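Local structure of hypothetical sensory transduction histidine kinase (Methanosarcina mazei, 3LI9) at residues Tyr190-Met193 with Ile199-Ser202; Met251-Val256 with Asp260-Leu265. The protein is probably a membrane-bound histidine kinase that phosphorylates a histidine at the expense of ATP, of which this chain is the extracellular PDC-fold (double Cache) sensor domain. All coordinates share one frame; numbering follows the deposited sequence.

Interaction 1: Tyr190-Met193 with Ile199-Ser202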
loop_
_atom_site.group_PDB
_atom_site.type_symbol
_atom_site.label_atom_id
_atom_site.label_comp_id
_atom_site.label_asym_id
_atom_site.label_seq_id
_atom_site.Cartn_x
_atom_site.Cartn_y
_atom_site.Cartn_z
ATOM N N TYR A 190 -3.587 3.001 -22.935
ATOM C CA TYR A 190 -3.697 2.008 -21.831
ATOM C C TYR A 190 -3.355 2.753 -20.549
ATOM O O TYR A 190 -3.203 3.979 -20.547
ATOM C CB TYR A 190 -2.712 0.868 -22.061
ATOM C CG TYR A 190 -1.235 1.283 -22.125
ATOM C CD1 TYR A 190 -0.395 1.206 -21.003
ATOM C CD2 TYR A 190 -0.634 1.729 -23.359
ATOM C CE1 TYR A 190 0.951 1.558 -21.061
ATOM C CE2 TYR A 190 0.728 2.100 -23.406
ATOM C CZ TYR A 190 1.495 1.999 -22.267
ATOM O OH TYR A 190 2.812 2.348 -22.305
ATOM N N ALA A 191 -3.276 2.011 -19.428
ATOM C CA ALA A 191 -3.163 2.701 -18.140
ATOM C C ALA A 191 -2.333 1.795 -17.262
ATOM O O ALA A 191 -2.277 0.563 -17.483
ATOM C CB ALA A 191 -4.563 2.784 -17.502
ATOM N N PHE A 192 -1.694 2.381 -16.263
ATOM C CA PHE A 192 -1.045 1.549 -15.196
ATOM C C PHE A 192 -0.959 2.385 -13.901
ATOM O O PHE A 192 -1.155 3.579 -13.924
ATOM C CB PHE A 192 0.380 1.072 -15.617
ATOM C CG PHE A 192 1.316 2.180 -15.964
ATOM C CD1 PHE A 192 2.066 2.851 -14.975
ATOM C CD2 PHE A 192 1.493 2.516 -17.280
ATOM C CE1 PHE A 192 2.990 3.927 -15.347
ATOM C CE2 PHE A 192 2.400 3.548 -17.631
ATOM C CZ PHE A 192 3.118 4.233 -16.692
HETATM N N MSE A 193 -0.716 1.748 -12.767
HETATM C CA MSE A 193 -0.594 2.485 -11.516
HETATM C C MSE A 193 0.836 2.378 -11.047
HETATM O O MSE A 193 1.497 1.360 -11.298
HETATM C CB MSE A 193 -1.511 1.883 -10.415
HETATM C CG MSE A 193 -2.880 2.208 -10.666
HETATM SE SE MSE A 193 -3.348 3.680 -9.353
HETATM C CE MSE A 193 -3.557 2.310 -8.141
ATOM N N ILE A 199 7.274 3.003 -8.525
ATOM C CA ILE A 199 7.344 1.555 -8.866
ATOM C C ILE A 199 6.038 1.064 -9.494
ATOM O O ILE A 199 4.927 1.360 -8.983
ATOM C CB ILE A 199 7.525 0.742 -7.588
ATOM C CG1 ILE A 199 8.829 1.146 -6.871
ATOM C CG2 ILE A 199 7.556 -0.756 -7.914
ATOM C CD1 ILE A 199 10.111 0.739 -7.694
ATOM N N PHE A 200 6.141 0.304 -10.588
ATOM C CA PHE A 200 4.930 -0.202 -11.208
ATOM C C PHE A 200 4.148 -1.075 -10.295
ATOM O O PHE A 200 4.679 -2.039 -9.738
ATOM C CB PHE A 200 5.246 -1.011 -12.536
ATOM C CG PHE A 200 5.709 -0.115 -13.673
ATOM C CD1 PHE A 200 4.789 0.375 -14.580
ATOM C CD2 PHE A 200 7.062 0.162 -13.817
ATOM C CE1 PHE A 200 5.148 1.247 -15.667
ATOM C CE2 PHE A 200 7.472 1.048 -14.896
ATOM C CZ PHE A 200 6.522 1.582 -15.782
ATOM N N LEU A 201 2.842 -0.792 -10.211
ATOM C CA LEU A 201 1.962 -1.719 -9.479
ATOM C C LEU A 201 1.195 -2.619 -10.505
ATOM O O LEU A 201 0.456 -3.543 -10.106
ATOM C CB LEU A 201 0.875 -0.956 -8.717
ATOM C CG LEU A 201 1.596 0.015 -7.718
ATOM C CD1 LEU A 201 0.599 0.711 -6.868
ATOM C CD2 LEU A 201 2.698 -0.653 -6.896
ATOM N N SER A 202 1.274 -2.244 -11.802
ATOM C CA SER A 202 0.557 -2.989 -12.864
ATOM C C SER A 202 1.276 -2.663 -14.166
ATOM O O SER A 202 1.997 -1.655 -14.247
ATOM C CB SER A 202 -0.904 -2.525 -13.032
ATOM O OG SER A 202 -1.021 -1.153 -13.404
HETATM O O HOH W 1 -1.554 -1.710 -16.023
#
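Leu201 and Met193 are joined by a short backbone hydrogen bond. Leu201 N donates to Met193 O at 2.8 Å, and the bond is nearly straight, with 168° at the hydrogen. The second bond uses a side chain. Met193 N donates to Ser202 OG at 3.0 Å. Ser202 OG lies between the backbone N and the carbonyl carbon (chi1 61°), a rotation that brings it to the strand. The same hydroxyl also pairs with a water 2.7 Å from Ser202 OG, which donates to Ala191 O. Ser202 O is buried here too, and it has no polar partner in the model.

Strand 190-194 is an outermost strand of a four-stranded antiparallel sheet in one lobe of this PDC-fold domain. Backbone bonds from Phe192 to Val264 tie its inner side to the sheet. The loop at 199-202 lies along its other side, a place consistent with that of the second strand in PAS-like sheets, although no regular strand is formed here.

The apolar part centres on two rings. Phe200 CE1 sits over one face of the Phe192 ring, off centre toward the rim, and comes within 3.5 Å of Phe192 CE1. The ring planes meet at 47°, so this is neither a flat stack nor an edge-to-face pair. Trp209 meets the Phe200 ring as well. With an alanine at Phe192, Phe200 would probably lose the ring face its CE1 rests on and be freer to turn. Beyond the rings, Met193 CB, of a selenomethionine, packs on Leu201 CB at 4.1 Å. Val176 of helix 174-180 touches both these side chains.

Interaction 2: Met251-Val256 with Asp260-Leu265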
loop_
_atom_site.group_PDB
_atom_site.type_symbol
_atom_site.label_atom_id
_atom_site.label_comp_id
_atom_site.label_asym_id
_atom_site.label_seq_id
_atom_site.Cartn_x
_atom_site.Cartn_y
_atom_site.Cartn_z
HETATM N N MSE A 251 1.710 11.027 -21.371
HETATM C CA MSE A 251 1.436 10.250 -20.143
HETATM C C MSE A 251 0.738 11.264 -19.225
HETATM O O MSE A 251 1.380 12.265 -18.792
HETATM C CB MSE A 251 2.772 9.720 -19.660
HETATM C CG MSE A 251 2.967 9.579 -18.221
HETATM SE SE MSE A 251 4.696 8.711 -17.880
HETATM C CE MSE A 251 4.734 7.655 -19.377
ATOM N N PHE A 252 -0.515 10.949 -18.857
ATOM C CA PHE A 252 -1.276 11.735 -17.913
ATOM C C PHE A 252 -1.203 11.044 -16.548
ATOM O O PHE A 252 -1.422 9.809 -16.483
ATOM C CB PHE A 252 -2.706 11.819 -18.282
ATOM C CG PHE A 252 -2.971 12.488 -19.612
ATOM C CD1 PHE A 252 -3.290 13.843 -19.633
ATOM C CD2 PHE A 252 -2.975 11.725 -20.771
ATOM C CE1 PHE A 252 -3.577 14.461 -20.916
ATOM C CE2 PHE A 252 -3.284 12.302 -22.019
ATOM C CZ PHE A 252 -3.551 13.659 -22.072
ATOM N N TYR A 253 -0.774 11.767 -15.530
ATOM C CA TYR A 253 -0.644 11.085 -14.222
ATOM C C TYR A 253 -1.434 11.905 -13.202
ATOM O O TYR A 253 -1.375 13.156 -13.184
ATOM C CB TYR A 253 0.783 10.895 -13.780
ATOM C CG TYR A 253 1.661 12.146 -13.931
ATOM C CD1 TYR A 253 1.815 13.043 -12.887
ATOM C CD2 TYR A 253 2.236 12.441 -15.187
ATOM C CE1 TYR A 253 2.620 14.202 -13.057
ATOM C CE2 TYR A 253 3.002 13.604 -15.366
ATOM C CZ TYR A 253 3.197 14.448 -14.346
ATOM O OH TYR A 253 3.961 15.603 -14.612
ATOM N N GLU A 254 -2.163 11.208 -12.315
ATOM C CA GLU A 254 -2.980 11.932 -11.301
ATOM C C GLU A 254 -2.829 11.192 -9.996
ATOM O O GLU A 254 -2.805 9.961 -9.943
ATOM C CB GLU A 254 -4.459 11.981 -11.705
ATOM C CG GLU A 254 -4.750 12.950 -12.866
ATOM C CD GLU A 254 -4.544 14.383 -12.451
ATOM O OE1 GLU A 254 -4.500 14.722 -11.265
ATOM O OE2 GLU A 254 -4.411 15.188 -13.384
ATOM N N PRO A 255 -2.626 11.941 -8.888
ATOM C CA PRO A 255 -2.311 11.320 -7.625
ATOM C C PRO A 255 -3.459 10.579 -6.987
ATOM O O PRO A 255 -4.617 11.005 -7.068
ATOM C CB PRO A 255 -1.893 12.501 -6.736
ATOM C CG PRO A 255 -2.553 13.680 -7.349
ATOM C CD PRO A 255 -2.544 13.426 -8.844
ATOM N N VAL A 256 -3.055 9.507 -6.319
ATOM C CA VAL A 256 -3.969 8.718 -5.462
ATOM C C VAL A 256 -3.744 9.214 -4.081
ATOM O O VAL A 256 -2.690 9.008 -3.560
ATOM C CB VAL A 256 -3.567 7.227 -5.621
ATOM C CG1 VAL A 256 -4.333 6.345 -4.612
ATOM C CG2 VAL A 256 -3.948 6.788 -7.054
ATOM N N ASP A 260 -0.120 9.061 -1.858
ATOM C CA ASP A 260 0.385 9.711 -3.108
ATOM C C ASP A 260 0.961 8.712 -4.085
ATOM O O ASP A 260 2.066 8.876 -4.610
ATOM C CB ASP A 260 1.437 10.751 -2.714
ATOM C CG ASP A 260 0.751 12.072 -2.218
ATOM O OD1 ASP A 260 -0.459 12.315 -2.512
ATOM O OD2 ASP A 260 1.461 12.852 -1.562
ATOM N N PHE A 261 0.208 7.625 -4.329
ATOM C CA PHE A 261 0.481 6.777 -5.468
ATOM C C PHE A 261 0.000 7.547 -6.702
ATOM O O PHE A 261 -0.430 8.698 -6.575
ATOM C CB PHE A 261 -0.317 5.458 -5.329
ATOM C CG PHE A 261 0.332 4.476 -4.334
ATOM C CD1 PHE A 261 1.199 4.951 -3.342
ATOM C CD2 PHE A 261 -0.040 3.154 -4.308
ATOM C CE1 PHE A 261 1.824 4.075 -2.359
ATOM C CE2 PHE A 261 0.530 2.236 -3.321
ATOM C CZ PHE A 261 1.466 2.706 -2.377
ATOM N N SER A 262 0.087 6.982 -7.919
ATOM C CA SER A 262 -0.370 7.729 -9.052
ATOM C C SER A 262 -1.041 6.817 -10.065
ATOM O O SER A 262 -0.486 5.710 -10.283
ATOM C CB SER A 262 0.821 8.514 -9.733
ATOM O OG SER A 262 0.307 9.412 -10.740
ATOM N N PHE A 263 -2.115 7.289 -10.714
ATOM C CA PHE A 263 -2.704 6.544 -11.798
ATOM C C PHE A 263 -2.241 7.224 -13.104
ATOM O O PHE A 263 -2.326 8.451 -13.217
ATOM C CB PHE A 263 -4.279 6.584 -11.700
ATOM C CG PHE A 263 -4.933 5.863 -12.866
ATOM C CD1 PHE A 263 -5.187 4.503 -12.795
ATOM C CD2 PHE A 263 -5.243 6.571 -14.031
ATOM C CE1 PHE A 263 -5.793 3.843 -13.899
ATOM C CE2 PHE A 263 -5.863 5.899 -15.139
ATOM C CZ PHE A 263 -6.131 4.553 -15.032
ATOM N N VAL A 264 -1.743 6.416 -14.048
ATOM C CA VAL A 264 -1.147 6.964 -15.279
ATOM C C VAL A 264 -1.901 6.447 -16.494
ATOM O O VAL A 264 -2.147 5.231 -16.661
ATOM C CB VAL A 264 0.355 6.581 -15.381
ATOM C CG1 VAL A 264 0.992 7.274 -16.605
ATOM C CG2 VAL A 264 1.091 6.961 -14.141
ATOM N N LEU A 265 -2.317 7.358 -17.358
ATOM C CA LEU A 265 -2.909 6.964 -18.618
ATOM C C LEU A 265 -1.908 7.316 -19.723
ATOM O O LEU A 265 -1.340 8.447 -19.717
ATOM C CB LEU A 265 -4.150 7.816 -18.940
ATOM C CG LEU A 265 -5.543 7.475 -18.550
ATOM C CD1 LEU A 265 -6.494 8.555 -19.151
ATOM C CD2 LEU A 265 -5.936 6.055 -18.939
#
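Met251-Val256 and Asp260-Leu265 run antiparallel, with strand axes 4.2 Å apart at closest and directions 149° apart. Phe252 and Leu265 form a hydrogen-bonded pair, and so do Glu254 and Phe263; each is closed by two backbone bonds. The Val256-Phe261 pair is uneven. Val256 N donates to Phe261 O at 2.8 Å in an almost straight bond, but from well above the carbonyl plane; the return bond from Phe261 N is weak. Tyr253 faces Val264 and Pro255 faces Ser262 in the non-hydrogen-bonded pairs, where the proline costs no bond within the ladder.

The two strands make a beta hairpin, the central pair of the four-stranded sheet in this PDC-fold lobe. Strand 236-241 flanks it along 248-256, and strand 190-194 flanks it along 261-268.

Tyr253, Pro255, Ser262 and Val264 share one face, where Tyr253 and Ser262 touch helix 221-231. Val264 CG1 stands anti to the backbone N (chi1 -175°) and presses on Met251 CG at 3.4 Å, tight for two carbons. Val264 CG2, the other branch, meets Tyr253 CB at 4.0 Å. The Tyr253 ring then leads off the hairpin, and its hydroxyl is hydrogen-bonded to Asp229. Ser262 OG lies 3.4 Å from Tyr253 CB and may make a weak bond to Glu254 O.

On the opposite face, Val256 CB packs on Phe261 CB at 3.7 Å, the two side chains crossing at a slant. Phe252 turns the edge of its ring to Leu265 O, with Phe252 CD2 3.8 Å from that oxygen. Helix 13-48 touches Phe252, Glu254 and Val256 on this side.

In the fold
From the N terminus, helix 13-48 and the other, larger sheet come before either contact. Interaction 1 comes first: the chain leaves strand 190-194 and turns back through five residues to lie against it at 199-202. Helix 221-231 and strand 236-241 follow. Interaction 2 then closes a tighter turn of three residues between 251-256 and 260-265. The contacts are in series, neither nested nor crossing, with centres about 9 Å apart. They meet because strand 261-268 pairs with strand 190-194. Phe192 O probably accepts a bond from Val264 N, Ala191 packs on Phe263, and Leu201 reaches Phe261. Together they link the loop, the outer strand and the hairpin.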